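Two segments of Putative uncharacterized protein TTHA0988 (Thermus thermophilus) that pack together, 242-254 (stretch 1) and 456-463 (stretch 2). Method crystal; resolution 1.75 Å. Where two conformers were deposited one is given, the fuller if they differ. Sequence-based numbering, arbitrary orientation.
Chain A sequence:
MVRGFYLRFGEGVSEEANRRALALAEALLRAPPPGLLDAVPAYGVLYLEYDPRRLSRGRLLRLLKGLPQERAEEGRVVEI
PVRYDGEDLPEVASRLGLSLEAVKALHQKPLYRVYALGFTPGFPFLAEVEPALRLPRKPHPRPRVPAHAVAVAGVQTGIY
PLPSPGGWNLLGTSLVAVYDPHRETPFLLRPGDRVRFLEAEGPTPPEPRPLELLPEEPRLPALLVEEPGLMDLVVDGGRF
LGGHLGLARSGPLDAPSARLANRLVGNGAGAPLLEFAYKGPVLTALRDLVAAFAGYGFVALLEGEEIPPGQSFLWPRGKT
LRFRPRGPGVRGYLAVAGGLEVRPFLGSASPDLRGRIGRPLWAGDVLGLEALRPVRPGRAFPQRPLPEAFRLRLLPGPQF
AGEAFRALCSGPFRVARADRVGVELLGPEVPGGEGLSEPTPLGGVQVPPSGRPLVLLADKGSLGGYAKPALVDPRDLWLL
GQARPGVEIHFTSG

Stretch 1 242-254: GGHLGLARSGPLD
Stretch 2, residues 456-463: LLADKGSL

A single direct hydrogen bond joins these two stretches, from Ser250 N to Ala458 O (3.0 Å, N-H...O angle 156°), and three waters bridge the stretches beside it. The segments lie more than 200 residues apart in one chain and run in opposite directions: Gly246 CA is 5.2 Å from Ser462 CA, and Ser250 CA is 4.8 Å from Ala458 CA. Together they bury 442 Å².

Stretch 1 opens with a 3-10 segment, 243-245, whose turns are closed by Leu245 N to Gly242 O (3.0 Å) and Gly246 N to Gly243 O (3.0 Å); a separate bond, Leu247 N to Gly242 O (3.1 Å), brings the chain back after them. Gly246 then takes phi/psi 92/10, where a CB would jam against the preceding carbonyl. Gly246 CA lies 3.4 Å from Ser462 OG, while Gly243 O meets Ser462 CB at 3.6 Å. Ser462, chi1 p (69°) in the conformer given, points toward stretch 1. Water 1 lies between Gly243 O (2.7 Å) and Ser462 OG (3.0 Å), within hydrogen-bonding distance of both; water 2 accepts from Ser462 N (3.0 Å) and lies 2.8 Å from Gly246 O.

From Leu247 the chain is extended through Ala248 (-69/159), turns at Arg249 (-60/-45) and enters positive phi at Ser250 (56/-144). Leu247 (m, t) points away, Ala248 toward the partner. The short Ala248 CB fits over backbone, 3.6 Å from both Ala458 O and Lys460 O.

Stretch 2 presents a type I turn, Leu457 to Lys460, closed by Lys460 N to Leu457 O (2.9 Å), with Ala458 at -55/-31 and Asp459 at -99/14. Ala458, the residue most covered by the other stretch, offers its carbonyl to Ser250 N and to water 3, which donates to Ala458 O (2.8 Å), accepts from Arg249 N (2.9 Å) and takes a weak bond from Lys460 NZ (3.4 Å). The lysine reaches it with chi angles p, t, t, p. Arg249 (t, p, p, chi4 71°) leads its guanidinium away to partners elsewhere in the structure.

Ser250, chi1 t, points away overall, yet its CA lies 3.3 Å from Asp459 OD2. Asp459 has chi1 m (-81°) and chi2 -173°; its CB points sideways and its carboxylate comes nearer.

After Gly251 (79/-169) and Pro252 (-77/142), Leu253 supplies the apolar contact. With chi1 between wells (-146°) and chi2 p, its CD1 reaches Ala458 CB (3.9 Å) and Leu457 CB (4.0 Å). Leu457 (m, t) and Ala458 both point toward stretch 1, giving this methyl a hydrocarbon surface. Asp254, chi1 t, caps the helix that follows.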

# COMPACT_ATOMS: atom_id res chain seq x y z
N GLY A 242 -1.77 -3.26 -9.82
CA GLY A 242 -3.00 -2.93 -9.10
C GLY A 242 -3.10 -1.50 -8.60
O GLY A 242 -4.10 -1.12 -7.99
N GLY A 243 -2.06 -0.70 -8.83
CA GLY A 243 -2.04 0.68 -8.34
C GLY A 243 -3.16 1.55 -8.88
O GLY A 243 -3.63 2.47 -8.21
N HIS A 244 -3.60 1.26 -10.10
CA HIS A 244 -4.70 2.00 -10.72
C HIS A 244 -6.04 1.79 -10.00
O HIS A 244 -7.00 2.52 -10.25
CB HIS A 244 -4.82 1.65 -12.21
CG HIS A 244 -5.33 0.26 -12.48
ND1 HIS A 244 -4.57 -0.87 -12.26
CD2 HIS A 244 -6.52 -0.17 -12.95
CE1 HIS A 244 -5.28 -1.94 -12.59
NE2 HIS A 244 -6.47 -1.54 -13.02
N LEU A 245 -6.09 0.80 -9.12
CA LEU A 245 -7.28 0.52 -8.31
C LEU A 245 -7.09 0.92 -6.85
O LEU A 245 -8.01 0.76 -6.05
CB LEU A 245 -7.60 -0.97 -8.37
CG LEU A 245 -7.85 -1.54 -9.76
CD1 LEU A 245 -7.88 -3.07 -9.67
CD2 LEU A 245 -9.12 -0.99 -10.36
N GLY A 246 -5.90 1.40 -6.49
CA GLY A 246 -5.59 1.72 -5.10
C GLY A 246 -4.96 0.59 -4.30
O GLY A 246 -4.83 0.70 -3.09
N LEU A 247 -4.55 -0.48 -4.98
CA LEU A 247 -3.99 -1.64 -4.30
C LEU A 247 -2.49 -1.48 -4.14
O LEU A 247 -1.77 -1.28 -5.12
CB LEU A 247 -4.32 -2.92 -5.07
CG LEU A 247 -5.81 -3.25 -5.14
CD1 LEU A 247 -6.06 -4.34 -6.18
CD2 LEU A 247 -6.34 -3.64 -3.78
N ALA A 248 -2.02 -1.56 -2.90
CA ALA A 248 -0.61 -1.37 -2.58
C ALA A 248 0.24 -2.53 -3.10
O ALA A 248 -0.27 -3.63 -3.34
CB ALA A 248 -0.42 -1.23 -1.07
N ARG A 249 1.53 -2.28 -3.26
CA ARG A 249 2.48 -3.32 -3.64
C ARG A 249 2.50 -4.44 -2.60
O ARG A 249 2.50 -5.62 -2.95
CB ARG A 249 3.89 -2.71 -3.75
CG ARG A 249 5.00 -3.70 -4.04
CD ARG A 249 4.76 -4.52 -5.29
NE ARG A 249 4.16 -3.72 -6.35
CZ ARG A 249 4.79 -2.78 -7.04
NH1 ARG A 249 6.07 -2.49 -6.81
NH2 ARG A 249 4.12 -2.10 -7.97
N SER A 250 2.52 -4.05 -1.33
CA SER A 250 2.61 -5.00 -0.23
C SER A 250 3.86 -5.87 -0.41
O SER A 250 4.88 -5.39 -0.89
CB SER A 250 1.31 -5.81 -0.11
OG SER A 250 1.31 -6.63 1.05
N GLY A 251 3.79 -7.15 -0.05
CA GLY A 251 4.97 -8.00 -0.08
C GLY A 251 5.85 -7.75 1.14
O GLY A 251 5.44 -7.07 2.08
N PRO A 252 7.08 -8.29 1.12
CA PRO A 252 7.94 -8.15 2.30
C PRO A 252 8.55 -6.76 2.39
O PRO A 252 8.90 -6.18 1.36
CB PRO A 252 9.02 -9.21 2.07
CG PRO A 252 9.10 -9.34 0.59
CD PRO A 252 7.75 -9.02 0.03
N LEU A 253 8.66 -6.23 3.60
CA LEU A 253 9.23 -4.90 3.79
C LEU A 253 10.76 -4.92 3.70
O LEU A 253 11.39 -3.93 3.33
CB LEU A 253 8.77 -4.29 5.12
CG LEU A 253 8.59 -2.77 5.10
CD1 LEU A 253 7.40 -2.40 4.20
CD2 LEU A 253 8.40 -2.22 6.50
N ASP A 254 11.35 -6.07 4.06
CA ASP A 254 12.78 -6.32 3.86
C ASP A 254 12.87 -7.51 2.90
O ASP A 254 12.94 -8.67 3.32
CB ASP A 254 13.45 -6.58 5.21
CG ASP A 254 14.91 -7.04 5.10
OD1 ASP A 254 15.50 -7.08 4.00
OD2 ASP A 254 15.46 -7.37 6.17
N LEU A 456 7.93 6.70 2.07
CA LEU A 456 6.84 5.80 1.70
C LEU A 456 7.36 4.41 1.36
O LEU A 456 8.28 4.28 0.56
CB LEU A 456 6.08 6.36 0.50
CG LEU A 456 5.53 7.78 0.71
CD1 LEU A 456 4.94 8.32 -0.58
CD2 LEU A 456 4.51 7.80 1.82
N LEU A 457 6.76 3.38 1.96
CA LEU A 457 7.20 2.00 1.77
C LEU A 457 6.07 1.15 1.15
O LEU A 457 5.09 1.69 0.64
CB LEU A 457 7.72 1.41 3.10
CG LEU A 457 8.87 2.15 3.79
CD1 LEU A 457 9.21 1.47 5.12
CD2 LEU A 457 10.10 2.25 2.91
N ALA A 458 6.23 -0.18 1.17
CA ALA A 458 5.38 -1.09 0.40
C ALA A 458 3.87 -0.97 0.60
O ALA A 458 3.12 -1.25 -0.33
CB ALA A 458 5.82 -2.54 0.63
N ASP A 459 3.42 -0.58 1.79
CA ASP A 459 1.98 -0.48 2.06
C ASP A 459 1.47 0.96 1.93
O ASP A 459 0.35 1.26 2.35
CB ASP A 459 1.61 -1.05 3.45
CG ASP A 459 1.49 -2.57 3.45
OD1 ASP A 459 1.07 -3.13 4.50
OD2 ASP A 459 1.80 -3.22 2.44
N LYS A 460 2.28 1.83 1.34
CA LYS A 460 1.86 3.20 1.04
C LYS A 460 0.57 3.20 0.22
O LYS A 460 0.32 2.29 -0.57
CB LYS A 460 2.95 3.92 0.26
CG LYS A 460 3.13 3.39 -1.17
CD LYS A 460 4.36 3.96 -1.84
CE LYS A 460 4.59 3.32 -3.20
NZ LYS A 460 3.37 3.25 -4.06
N GLY A 461 -0.24 4.24 0.42
CA GLY A 461 -1.38 4.49 -0.45
C GLY A 461 -0.89 4.75 -1.86
O GLY A 461 0.22 5.23 -2.05
N SER A 462 -1.72 4.43 -2.85
CA SER A 462 -1.33 4.52 -4.26
C SER A 462 -1.23 5.96 -4.77
O SER A 462 -0.52 6.21 -5.74
CB SER A 462 -2.32 3.75 -5.14
OG SER A 462 -3.58 4.40 -5.17
N LEU A 463 -1.94 6.87 -4.11
CA LEU A 463 -2.02 8.29 -4.48
C LEU A 463 -1.73 9.21 -3.30
O LEU A 463 -2.10 8.90 -2.16
CB LEU A 463 -3.42 8.63 -5.00
CG LEU A 463 -3.88 7.94 -6.28
CD1 LEU A 463 -5.35 8.26 -6.54
CD2 LEU A 463 -3.01 8.37 -7.46
O HOH W 1 -4.27 5.12 -8.05
O HOH W 2 -4.20 3.14 -1.90
O HOH W 3 3.08 0.11 -2.76